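Local coordinates for putative adenosine kinase (PDB 3VAS), which catalyses the ATP-dependent phosphorylation of adenosine to AMP, as expected of an adenosine kinase of the ribokinase (pfkB) family, at residues G319-A324 and S354-G359; L85-M90 and V181-G186; I94-F99 and G359-Y364; Y115-C120 and T127-A132. One frame throughout, in Å; residues are numbered along the deposited sequence.

Interaction 1 (G319-A324 and S354-G359); sequences GDAFAA and SGFSLG. With ADN (adenosine), chain C.
Phe-356 drives one corner of its ring against the first turn of the helix that carries Asp-320 and Ala-321, and its CE1 is the ring atom that comes nearest to the helix. That atom lies 3.8 Å from the backbone N of Ala-321, which sits at the ring edge, near the ring plane. The methyl CB of Ala-321 is 4.0 Å from the same CE1, while the CB of Asp-320 meets the ring obliquely. Alanine suits the place because a small methyl lets a flat ring come up beside the helix backbone. Around this core, Ile-350 of helix 336-351 touches both Ala-321 and Phe-356, and Met-90 adds to the wall beside Ala-321.

The segment 319-324 continues the Asp-Thr-Xxx-Gly-Ala-Gly-Asp signature of the pfkB family, whose final residue is Asp-320. This loop-to-helix junction borders the site of phosphoryl transfer in these kinases.

The polar interactions run to the ligand. O5' of adenosine, the hydroxyl that adenosine kinases phosphorylate, donates to OD2 of Asp-320 over 2.7 Å, and Asn-86 ND2 is bonded to the same OD2. With CG anti to its own carbonyl carbon (chi1 -58°), the carboxylate of Asp-320 is carried toward the nucleoside.

Backbone geometry presents the ring. Phe-356 is the centre of an inverse gamma turn, closed by a weak bond from Ser-357 N to Gly-355 O. Just before it, Gly-355 takes a positive phi of 68°, a conformation that glycine adopts readily, and its N is bonded to Asp-314 OD2.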
# COMPACT_ATOMS: atom_id res chain seq x y z
N GLY A 319 -4.38 2.02 6.34
CA GLY A 319 -4.60 0.91 5.44
C GLY A 319 -3.33 0.13 5.15
O GLY A 319 -3.36 -1.10 5.06
N ASP A 320 -2.21 0.84 5.01
CA ASP A 320 -0.92 0.21 4.78
C ASP A 320 -0.52 -0.62 6.00
O ASP A 320 0.01 -1.72 5.87
CB ASP A 320 0.17 1.25 4.51
CG ASP A 320 -0.15 2.14 3.32
OD1 ASP A 320 -0.88 1.70 2.40
OD2 ASP A 320 0.34 3.29 3.30
N ALA A 321 -0.77 -0.06 7.18
CA ALA A 321 -0.46 -0.74 8.44
C ALA A 321 -1.36 -1.96 8.60
O ALA A 321 -0.90 -3.03 9.02
CB ALA A 321 -0.65 0.21 9.61
N PHE A 322 -2.63 -1.79 8.28
CA PHE A 322 -3.60 -2.87 8.36
C PHE A 322 -3.10 -4.08 7.59
O PHE A 322 -3.10 -5.20 8.10
CB PHE A 322 -4.96 -2.43 7.83
CG PHE A 322 -6.02 -3.49 7.93
CD1 PHE A 322 -6.85 -3.56 9.05
CD2 PHE A 322 -6.19 -4.43 6.92
CE1 PHE A 322 -7.82 -4.55 9.16
CE2 PHE A 322 -7.16 -5.42 7.02
CZ PHE A 322 -7.98 -5.48 8.14
N ALA A 323 -2.66 -3.85 6.35
CA ALA A 323 -2.14 -4.92 5.52
C ALA A 323 -0.92 -5.59 6.15
O ALA A 323 -0.83 -6.82 6.19
CB ALA A 323 -1.81 -4.41 4.11
N ALA A 324 0.01 -4.78 6.65
CA ALA A 324 1.20 -5.29 7.33
C ALA A 324 0.84 -6.17 8.52
O ALA A 324 1.34 -7.29 8.66
CB ALA A 324 2.09 -4.14 7.78
N SER A 354 1.89 10.38 14.00
CA SER A 354 1.94 11.31 12.87
C SER A 354 2.71 10.73 11.69
O SER A 354 3.90 10.43 11.80
CB SER A 354 2.55 12.64 13.30
OG SER A 354 1.92 13.15 14.47
N GLY A 355 2.03 10.58 10.56
CA GLY A 355 2.63 9.96 9.38
C GLY A 355 2.87 8.48 9.62
O GLY A 355 2.48 7.94 10.66
N PHE A 356 3.53 7.81 8.68
CA PHE A 356 3.85 6.41 8.90
C PHE A 356 5.12 6.29 9.74
O PHE A 356 6.20 5.98 9.23
CB PHE A 356 3.99 5.64 7.58
CG PHE A 356 3.73 4.17 7.72
CD1 PHE A 356 2.44 3.67 7.61
CD2 PHE A 356 4.77 3.29 7.99
CE1 PHE A 356 2.19 2.31 7.75
CE2 PHE A 356 4.53 1.93 8.13
CZ PHE A 356 3.24 1.44 8.01
N SER A 357 4.98 6.56 11.03
CA SER A 357 6.11 6.57 11.95
C SER A 357 6.14 5.30 12.78
O SER A 357 5.19 5.01 13.51
CB SER A 357 6.01 7.80 12.86
OG SER A 357 7.05 7.80 13.83
N LEU A 358 7.22 4.53 12.67
CA LEU A 358 7.41 3.33 13.49
C LEU A 358 8.41 3.61 14.61
O LEU A 358 9.59 3.80 14.36
CB LEU A 358 7.91 2.17 12.64
CG LEU A 358 6.98 1.62 11.56
CD1 LEU A 358 7.71 0.61 10.68
CD2 LEU A 358 5.75 0.99 12.20
N GLY A 359 7.93 3.64 15.85
CA GLY A 359 8.78 3.92 17.00
C GLY A 359 9.52 2.70 17.51
O GLY A 359 9.75 1.75 16.76
O5' ADN C . -1.40 5.21 2.45
C5' ADN C . -0.74 6.46 2.64
C4' ADN C . 0.57 6.51 1.89
O4' ADN C . 0.33 6.42 0.48
C3' ADN C . 1.42 7.77 2.08
O3' ADN C . 2.55 7.47 2.89
C2' ADN C . 1.89 8.14 0.66
O2' ADN C . 3.27 8.36 0.53
C1' ADN C . 1.45 6.93 -0.17
N9 ADN C . 1.11 7.24 -1.56
C8 ADN C . 0.37 8.24 -2.00
N7 ADN C . 0.34 8.16 -3.47
C5 ADN C . 1.11 7.03 -3.86
C6 ADN C . 1.42 6.50 -5.12
N6 ADN C . 0.90 7.13 -6.30
N1 ADN C . 2.22 5.37 -5.21
C2 ADN C . 2.71 4.77 -4.08
N3 ADN C . 2.41 5.29 -2.85
C4 ADN C . 1.60 6.45 -2.76

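Interaction 2 (L85-M90 and V181-G186); sequences LNTVKM and VYYIAG
Thr-87 lays its methyl group almost squarely over the ring of Tyr-183. CG2 stands 3.5 Å from the ring centroid and only 12° off the normal, a CH-pi contact at the middle of the face. The threonine CB leans over the ring's rim, 3.4 Å from CE2, and the two side chains cross at about a right angle. Beside them CG2 of Val-88 touches CB of Tyr-183 at 4.3 Å, filling the angle between ring and strand.

Threonine's two branches divide the work. CG2 is anti to the backbone N, over the ring, whereas OG1 (chi1 -67°) is turned beside that N. A water bridges the polar ends: it donates to Thr-87 OG1 over 3.0 Å and lies 2.6 Å from Tyr-183 OH, at the edge of the tyrosine ring and in its plane. Thr-87 OG1 in turn bonds to the backbone O of Asp-320, with a weak further bond to Ala-83 O, and Tyr-183 OH is held by Asn-213 ND2.

Farther out, Tyr-183 belongs to strand 181-185, which runs parallel to its neighbours 27-40 and 209-213 in the central sheet of the ribokinase fold. Its ring projects from the strand with CG anti to N (chi1 -178°), where Ala-323 and Ile-327 of helix 318-330 also pack on it. Helix 83-95 and helix 318-330 thus meet the same aromatic residue.

An aromatic face paired with a methyl needs no polar partner, while both hydroxyls at its margin are satisfied in a buried setting; the bonds of these hydroxyls should therefore fix the rotation of Thr-87 and hold the tyrosine in place.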
# COMPACT_ATOMS: atom_id res chain seq x y z
N LEU A 85 6.06 0.31 0.45
CA LEU A 85 7.19 0.40 1.36
C LEU A 85 6.72 0.48 2.82
O LEU A 85 7.29 -0.18 3.69
CB LEU A 85 8.11 1.57 1.00
CG LEU A 85 9.30 1.80 1.94
CD1 LEU A 85 10.14 0.53 2.09
CD2 LEU A 85 10.17 2.97 1.47
N ASN A 86 5.68 1.27 3.08
CA ASN A 86 5.08 1.36 4.41
C ASN A 86 4.71 -0.03 4.94
O ASN A 86 5.07 -0.40 6.06
CB ASN A 86 3.83 2.24 4.41
CG ASN A 86 4.14 3.73 4.29
OD1 ASN A 86 5.28 4.17 4.45
ND2 ASN A 86 3.10 4.52 4.04
N THR A 87 3.99 -0.79 4.12
CA THR A 87 3.51 -2.11 4.50
C THR A 87 4.65 -3.10 4.73
O THR A 87 4.70 -3.78 5.76
CB THR A 87 2.55 -2.67 3.42
OG1 THR A 87 1.36 -1.88 3.40
CG2 THR A 87 2.18 -4.12 3.71
N VAL A 88 5.58 -3.16 3.79
CA VAL A 88 6.67 -4.13 3.87
C VAL A 88 7.62 -3.85 5.03
O VAL A 88 8.06 -4.77 5.72
CB VAL A 88 7.44 -4.20 2.54
CG1 VAL A 88 8.74 -4.99 2.69
CG2 VAL A 88 6.55 -4.82 1.47
N LYS A 89 7.94 -2.58 5.27
CA LYS A 89 8.85 -2.28 6.37
C LYS A 89 8.19 -2.48 7.73
O LYS A 89 8.86 -2.79 8.71
CB LYS A 89 9.46 -0.88 6.22
CG LYS A 89 8.54 0.29 6.51
CD LYS A 89 9.26 1.61 6.18
CE LYS A 89 8.49 2.81 6.71
NZ LYS A 89 9.20 4.09 6.40
N MET A 90 6.87 -2.33 7.80
CA MET A 90 6.18 -2.61 9.05
C MET A 90 6.07 -4.12 9.29
O MET A 90 6.15 -4.57 10.43
CB MET A 90 4.81 -1.94 9.14
CG MET A 90 4.16 -2.11 10.52
SD MET A 90 2.65 -1.14 10.73
CE MET A 90 2.34 -1.34 12.49
N VAL A 181 6.30 -14.91 -0.19
CA VAL A 181 5.20 -13.97 -0.03
C VAL A 181 5.51 -12.65 -0.72
O VAL A 181 6.60 -12.10 -0.55
CB VAL A 181 4.92 -13.69 1.46
CG1 VAL A 181 3.82 -12.64 1.62
CG2 VAL A 181 4.55 -14.98 2.19
N TYR A 182 4.56 -12.14 -1.50
CA TYR A 182 4.72 -10.84 -2.14
C TYR A 182 3.63 -9.86 -1.72
O TYR A 182 2.48 -10.24 -1.53
CB TYR A 182 4.73 -10.98 -3.66
CG TYR A 182 5.70 -12.01 -4.17
CD1 TYR A 182 7.05 -11.72 -4.32
CD2 TYR A 182 5.28 -13.29 -4.49
CE1 TYR A 182 7.95 -12.66 -4.78
CE2 TYR A 182 6.17 -14.25 -4.94
CZ TYR A 182 7.50 -13.93 -5.09
OH TYR A 182 8.38 -14.88 -5.54
N TYR A 183 4.02 -8.60 -1.56
CA TYR A 183 3.05 -7.53 -1.38
C TYR A 183 3.35 -6.42 -2.38
O TYR A 183 4.41 -5.81 -2.33
CB TYR A 183 3.08 -6.97 0.04
CG TYR A 183 2.04 -5.89 0.26
CD1 TYR A 183 0.72 -6.21 0.57
CD2 TYR A 183 2.37 -4.54 0.13
CE1 TYR A 183 -0.24 -5.23 0.76
CE2 TYR A 183 1.42 -3.55 0.30
CZ TYR A 183 0.12 -3.90 0.62
OH TYR A 183 -0.83 -2.91 0.81
N ILE A 184 2.41 -6.17 -3.29
CA ILE A 184 2.51 -5.03 -4.19
C ILE A 184 1.20 -4.25 -4.23
O ILE A 184 0.13 -4.81 -4.50
CB ILE A 184 2.88 -5.44 -5.63
CG1 ILE A 184 4.07 -6.40 -5.65
CG2 ILE A 184 3.19 -4.21 -6.47
CD1 ILE A 184 4.43 -6.90 -7.04
N ALA A 185 1.27 -2.95 -3.94
CA ALA A 185 0.10 -2.08 -3.99
C ALA A 185 -0.29 -1.77 -5.44
O ALA A 185 0.55 -1.80 -6.34
CB ALA A 185 0.36 -0.79 -3.23
N GLY A 186 -1.57 -1.47 -5.64
CA GLY A 186 -2.08 -1.11 -6.95
C GLY A 186 -1.38 0.09 -7.54
O GLY A 186 -1.31 0.24 -8.76
O HOH W 1 -0.02 -0.44 1.22

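Interaction 3 (I94-F99 and G359-Y364); sequences IIQKPF and GSRDSY
Arg-361 reaches toward Ile-94 and Gln-96 with CG anti to its backbone N, then bends at chi2 (52°), a turn that brings the guanidinium to the end of helix 83-95. On the other side, Gln-96 has left the helix with positive phi, and its chain, extended beyond CG, runs out over the arginine.

The main polar bond joins Arg-361 NH2 to the carbonyl O of Ile-94 at 2.8 Å. It is nearly straight, with an N-H...O angle of 160°, and uses a lone pair in the carbonyl plane; the oxygen also lies close to the guanidinium plane. NE reaches the same oxygen only weakly, at 3.4 Å, and is further bonded to Trp-93 O.

Flat groups lie on both faces of the guanidinium. Gln-96 OE1 stands 4.0 Å above one face, near its centre, with the amide plane tilted 25° from it. Over the opposite face, toward the rim, comes CD2 of Tyr-364. Gln-96 CD also rests on the aliphatic Arg-361 CG at 3.6 Å. Deeper in, Ile-94 CD1 lies 4.1 Å from Tyr-364 OH, and isoleucine suits this place because its branched side chain touches both Tyr-364 and Ala-328 of helix 318-330. Trp-93 adds a cation-pi contact to Arg-361 and an edge-to-face contact to Tyr-364.

The segment 359-364, near the C-terminal end of the chain, is thereby fastened to the helix terminus. Carbonyl oxygens in the last turn of a helix lack the usual i+4 N-H donor, so a guanidinium is a fitting partner, and the helix dipole would probably strengthen the attraction.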
# COMPACT_ATOMS: atom_id res chain seq x y z
N ILE A 94 7.34 -5.58 12.68
CA ILE A 94 6.54 -6.48 13.50
C ILE A 94 7.26 -7.80 13.77
O ILE A 94 7.40 -8.21 14.92
CB ILE A 94 5.18 -6.77 12.84
CG1 ILE A 94 4.32 -5.50 12.84
CG2 ILE A 94 4.46 -7.92 13.56
CD1 ILE A 94 3.01 -5.63 12.11
N ILE A 95 7.74 -8.44 12.71
CA ILE A 95 8.34 -9.76 12.83
C ILE A 95 9.69 -9.71 13.56
O ILE A 95 10.07 -10.66 14.24
CB ILE A 95 8.45 -10.45 11.45
CG1 ILE A 95 7.04 -10.63 10.87
CG2 ILE A 95 9.17 -11.78 11.55
CD1 ILE A 95 6.98 -11.34 9.55
N GLN A 96 10.39 -8.58 13.43
CA GLN A 96 11.53 -8.27 14.28
C GLN A 96 12.73 -9.20 14.08
O GLN A 96 13.64 -9.23 14.91
CB GLN A 96 11.09 -8.26 15.75
CG GLN A 96 11.80 -7.27 16.64
CD GLN A 96 11.38 -7.41 18.09
OE1 GLN A 96 10.42 -8.12 18.40
NE2 GLN A 96 12.09 -6.73 18.99
N LYS A 97 12.71 -9.97 13.00
CA LYS A 97 13.88 -10.75 12.62
C LYS A 97 14.54 -10.07 11.43
O LYS A 97 13.89 -9.82 10.41
CB LYS A 97 13.50 -12.18 12.25
CG LYS A 97 14.70 -12.99 11.78
CD LYS A 97 14.32 -14.34 11.21
CE LYS A 97 15.57 -15.11 10.80
NZ LYS A 97 15.23 -16.45 10.24
N PRO A 98 15.84 -9.77 11.55
CA PRO A 98 16.55 -9.00 10.52
C PRO A 98 16.50 -9.66 9.14
O PRO A 98 16.74 -10.86 9.03
CB PRO A 98 18.00 -8.95 11.03
CG PRO A 98 17.90 -9.23 12.51
CD PRO A 98 16.72 -10.14 12.68
N PHE A 99 16.16 -8.88 8.12
CA PHE A 99 16.29 -9.27 6.71
C PHE A 99 15.22 -10.24 6.21
O PHE A 99 15.35 -10.80 5.12
CB PHE A 99 17.69 -9.83 6.41
CG PHE A 99 18.80 -9.06 7.07
CD1 PHE A 99 19.76 -9.71 7.82
CD2 PHE A 99 18.88 -7.68 6.94
CE1 PHE A 99 20.78 -9.01 8.44
CE2 PHE A 99 19.90 -6.97 7.55
CZ PHE A 99 20.85 -7.63 8.30
N GLY A 359 7.93 3.64 15.85
CA GLY A 359 8.78 3.92 17.00
C GLY A 359 9.52 2.70 17.51
O GLY A 359 9.75 1.75 16.76
N SER A 360 9.90 2.70 18.78
CA SER A 360 10.62 1.56 19.33
C SER A 360 9.69 0.36 19.43
O SER A 360 8.54 0.47 19.87
CB SER A 360 11.29 1.87 20.68
OG SER A 360 10.34 2.16 21.68
N ARG A 361 10.19 -0.78 18.98
CA ARG A 361 9.40 -1.99 18.84
C ARG A 361 8.83 -2.48 20.18
O ARG A 361 7.76 -3.09 20.23
CB ARG A 361 10.24 -3.07 18.17
CG ARG A 361 9.53 -4.38 17.92
CD ARG A 361 8.22 -4.17 17.19
NE ARG A 361 7.61 -5.46 16.88
CZ ARG A 361 6.92 -6.19 17.75
NH1 ARG A 361 6.74 -5.75 18.99
NH2 ARG A 361 6.41 -7.35 17.38
N ASP A 362 9.55 -2.19 21.26
CA ASP A 362 9.13 -2.55 22.61
C ASP A 362 7.82 -1.90 23.04
O ASP A 362 7.11 -2.42 23.89
CB ASP A 362 10.21 -2.19 23.63
CG ASP A 362 11.35 -3.18 23.65
OD1 ASP A 362 12.45 -2.80 24.10
OD2 ASP A 362 11.13 -4.33 23.23
N SER A 363 7.52 -0.74 22.46
CA SER A 363 6.34 0.02 22.86
C SER A 363 5.12 -0.29 22.00
O SER A 363 4.12 0.41 22.06
CB SER A 363 6.63 1.52 22.82
OG SER A 363 7.56 1.87 23.83
N TYR A 364 5.22 -1.34 21.19
CA TYR A 364 4.11 -1.75 20.33
C TYR A 364 2.99 -2.37 21.18
O TYR A 364 1.84 -2.39 20.76
CB TYR A 364 4.61 -2.75 19.29
CG TYR A 364 3.61 -3.12 18.21
CD1 TYR A 364 2.82 -2.14 17.60
CD2 TYR A 364 3.47 -4.44 17.78
CE1 TYR A 364 1.92 -2.47 16.61
CE2 TYR A 364 2.56 -4.77 16.78
CZ TYR A 364 1.79 -3.78 16.20
OH TYR A 364 0.89 -4.11 15.21

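Interaction 4 (Y115-C120 and T127-A132); sequences YIKNDC and TEFQIA
The sulfur of Cys-120 meets the ring of Phe-129 at its edge, not over its face. SG is 5.3 Å from the ring centroid and 84° off the normal, close to the ring plane, with CZ its nearest ring atom at 4.0 Å. Such a sulfur-aromatic approach sets the polarisable sulfur against the slightly positive ring hydrogens.

Cys-120 also meets Thr-127, whose CG2 lies 3.6 Å from the cysteine CB. Thr-127 manages this by placing OG1 between its backbone N and carbonyl carbon (chi1 61°), which turns the methyl to the helix. Lys-117 slides past Phe-129 in the opposite direction, its aliphatic CG 3.8 Å from CE2; a lysine can thus give methylene packing at the margin of the contact. Ile-116 CG2 reaches CZ more loosely, at 4.3 Å, from an oblique angle.

These residues tie helix 111-122 to the strand that follows it, within the beta-alpha-beta unit of strand 101-107, helix 111-122 and strand 126-131. The two strands pair in parallel, and Phe-129, between helix and sheet, packs also on Ile-107 of strand 101-107 and Pro-33 of strand 27-40.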
# COMPACT_ATOMS: atom_id res chain seq x y z
N TYR A 115 17.92 9.49 2.32
CA TYR A 115 17.20 9.40 3.59
C TYR A 115 16.26 8.19 3.61
O TYR A 115 16.22 7.44 4.59
CB TYR A 115 16.44 10.70 3.89
CG TYR A 115 15.23 10.49 4.77
CD1 TYR A 115 15.38 10.16 6.12
CD2 TYR A 115 13.95 10.60 4.26
CE1 TYR A 115 14.27 9.96 6.93
CE2 TYR A 115 12.84 10.39 5.06
CZ TYR A 115 13.00 10.07 6.39
OH TYR A 115 11.88 9.88 7.17
N ILE A 116 15.50 8.01 2.53
CA ILE A 116 14.61 6.86 2.43
C ILE A 116 15.39 5.54 2.51
O ILE A 116 14.99 4.62 3.23
CB ILE A 116 13.72 6.92 1.15
CG1 ILE A 116 12.74 8.09 1.25
CG2 ILE A 116 12.96 5.62 0.97
CD1 ILE A 116 12.02 8.41 -0.05
N LYS A 117 16.52 5.46 1.81
CA LYS A 117 17.35 4.26 1.86
C LYS A 117 17.89 3.99 3.27
O LYS A 117 17.88 2.85 3.73
CB LYS A 117 18.51 4.33 0.86
CG LYS A 117 19.32 3.04 0.79
CD LYS A 117 20.65 3.23 0.05
CE LYS A 117 20.43 3.62 -1.41
NZ LYS A 117 21.72 3.84 -2.14
N ASN A 118 18.37 5.03 3.95
CA ASN A 118 18.89 4.87 5.31
C ASN A 118 17.81 4.45 6.30
O ASN A 118 18.08 3.74 7.26
CB ASN A 118 19.56 6.16 5.80
CG ASN A 118 20.84 6.48 5.04
OD1 ASN A 118 21.43 5.61 4.39
ND2 ASN A 118 21.28 7.73 5.13
N ASP A 119 16.58 4.90 6.05
CA ASP A 119 15.45 4.55 6.89
C ASP A 119 15.18 3.05 6.81
O ASP A 119 14.90 2.41 7.82
CB ASP A 119 14.22 5.35 6.45
CG ASP A 119 13.07 5.27 7.44
OD1 ASP A 119 13.23 5.77 8.57
OD2 ASP A 119 12.01 4.72 7.08
N CYS A 120 15.28 2.50 5.60
CA CYS A 120 15.10 1.07 5.38
C CYS A 120 16.17 0.24 6.08
O CYS A 120 15.87 -0.78 6.73
CB CYS A 120 15.11 0.76 3.89
SG CYS A 120 13.69 1.42 3.01
N THR A 127 17.17 -3.93 0.83
CA THR A 127 16.71 -3.19 -0.34
C THR A 127 17.66 -3.31 -1.52
O THR A 127 18.86 -3.52 -1.36
CB THR A 127 16.49 -1.70 -0.03
OG1 THR A 127 17.73 -1.10 0.38
CG2 THR A 127 15.45 -1.52 1.07
N GLU A 128 17.10 -3.18 -2.72
CA GLU A 128 17.88 -3.00 -3.93
C GLU A 128 17.25 -1.89 -4.74
O GLU A 128 16.44 -2.13 -5.64
CB GLU A 128 17.95 -4.30 -4.74
CG GLU A 128 18.86 -5.36 -4.16
CD GLU A 128 20.34 -5.00 -4.24
OE1 GLU A 128 20.71 -4.10 -5.03
OE2 GLU A 128 21.14 -5.61 -3.51
N PHE A 129 17.61 -0.65 -4.41
CA PHE A 129 17.03 0.51 -5.08
C PHE A 129 17.62 0.69 -6.46
O PHE A 129 18.82 0.49 -6.68
CB PHE A 129 17.26 1.78 -4.26
CG PHE A 129 16.38 1.89 -3.05
CD1 PHE A 129 15.04 2.24 -3.18
CD2 PHE A 129 16.89 1.65 -1.79
CE1 PHE A 129 14.23 2.34 -2.07
CE2 PHE A 129 16.08 1.75 -0.67
CZ PHE A 129 14.75 2.10 -0.81
N GLN A 130 16.77 1.07 -7.40
CA GLN A 130 17.23 1.57 -8.69
C GLN A 130 17.39 3.07 -8.52
O GLN A 130 16.55 3.73 -7.90
CB GLN A 130 16.22 1.25 -9.78
CG GLN A 130 16.60 1.77 -11.16
CD GLN A 130 15.54 1.47 -12.20
OE1 GLN A 130 14.61 0.70 -11.94
NE2 GLN A 130 15.65 2.08 -13.37
N ILE A 131 18.48 3.62 -9.04
CA ILE A 131 18.68 5.05 -8.92
C ILE A 131 18.38 5.69 -10.27
O ILE A 131 18.90 5.26 -11.31
CB ILE A 131 20.11 5.41 -8.43
CG1 ILE A 131 20.21 5.28 -6.90
CG2 ILE A 131 20.45 6.84 -8.77
CD1 ILE A 131 20.03 3.88 -6.34
N ALA A 132 17.50 6.69 -10.27
CA ALA A 132 17.12 7.36 -11.50
C ALA A 132 18.25 8.25 -12.01
O ALA A 132 19.00 8.83 -11.23
CB ALA A 132 15.85 8.18 -11.28

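How the interactions relate
Helix 83-95 connects the set: interaction 2 uses its N-terminal half, interaction 3 its C-terminal end, and interactions 1 and 4 touch it. The centres of interactions 1 and 2 are about 11 Å apart; at the adenosine pocket they are linked by Asp-320 OD2 to Asn-86 ND2, 3.1 Å, and Asp-320 O to Thr-87 OG1, 2.8 Å, with Phe-356 CE2 packed beside Asn-86 O. Asn-86 also binds O3' of the nucleoside. Interaction 3 shares Gly-359 with interaction 1 and meets interaction 2 where Met-90 CE lies 4.1 Å from Tyr-364 OH. Interaction 4 touches interaction 2 through the salt bridge of Lys-89 NZ to Asp-119 OD2, 3.0 Å, and through Leu-85 CD1, 3.8 Å from Cys-120 SG.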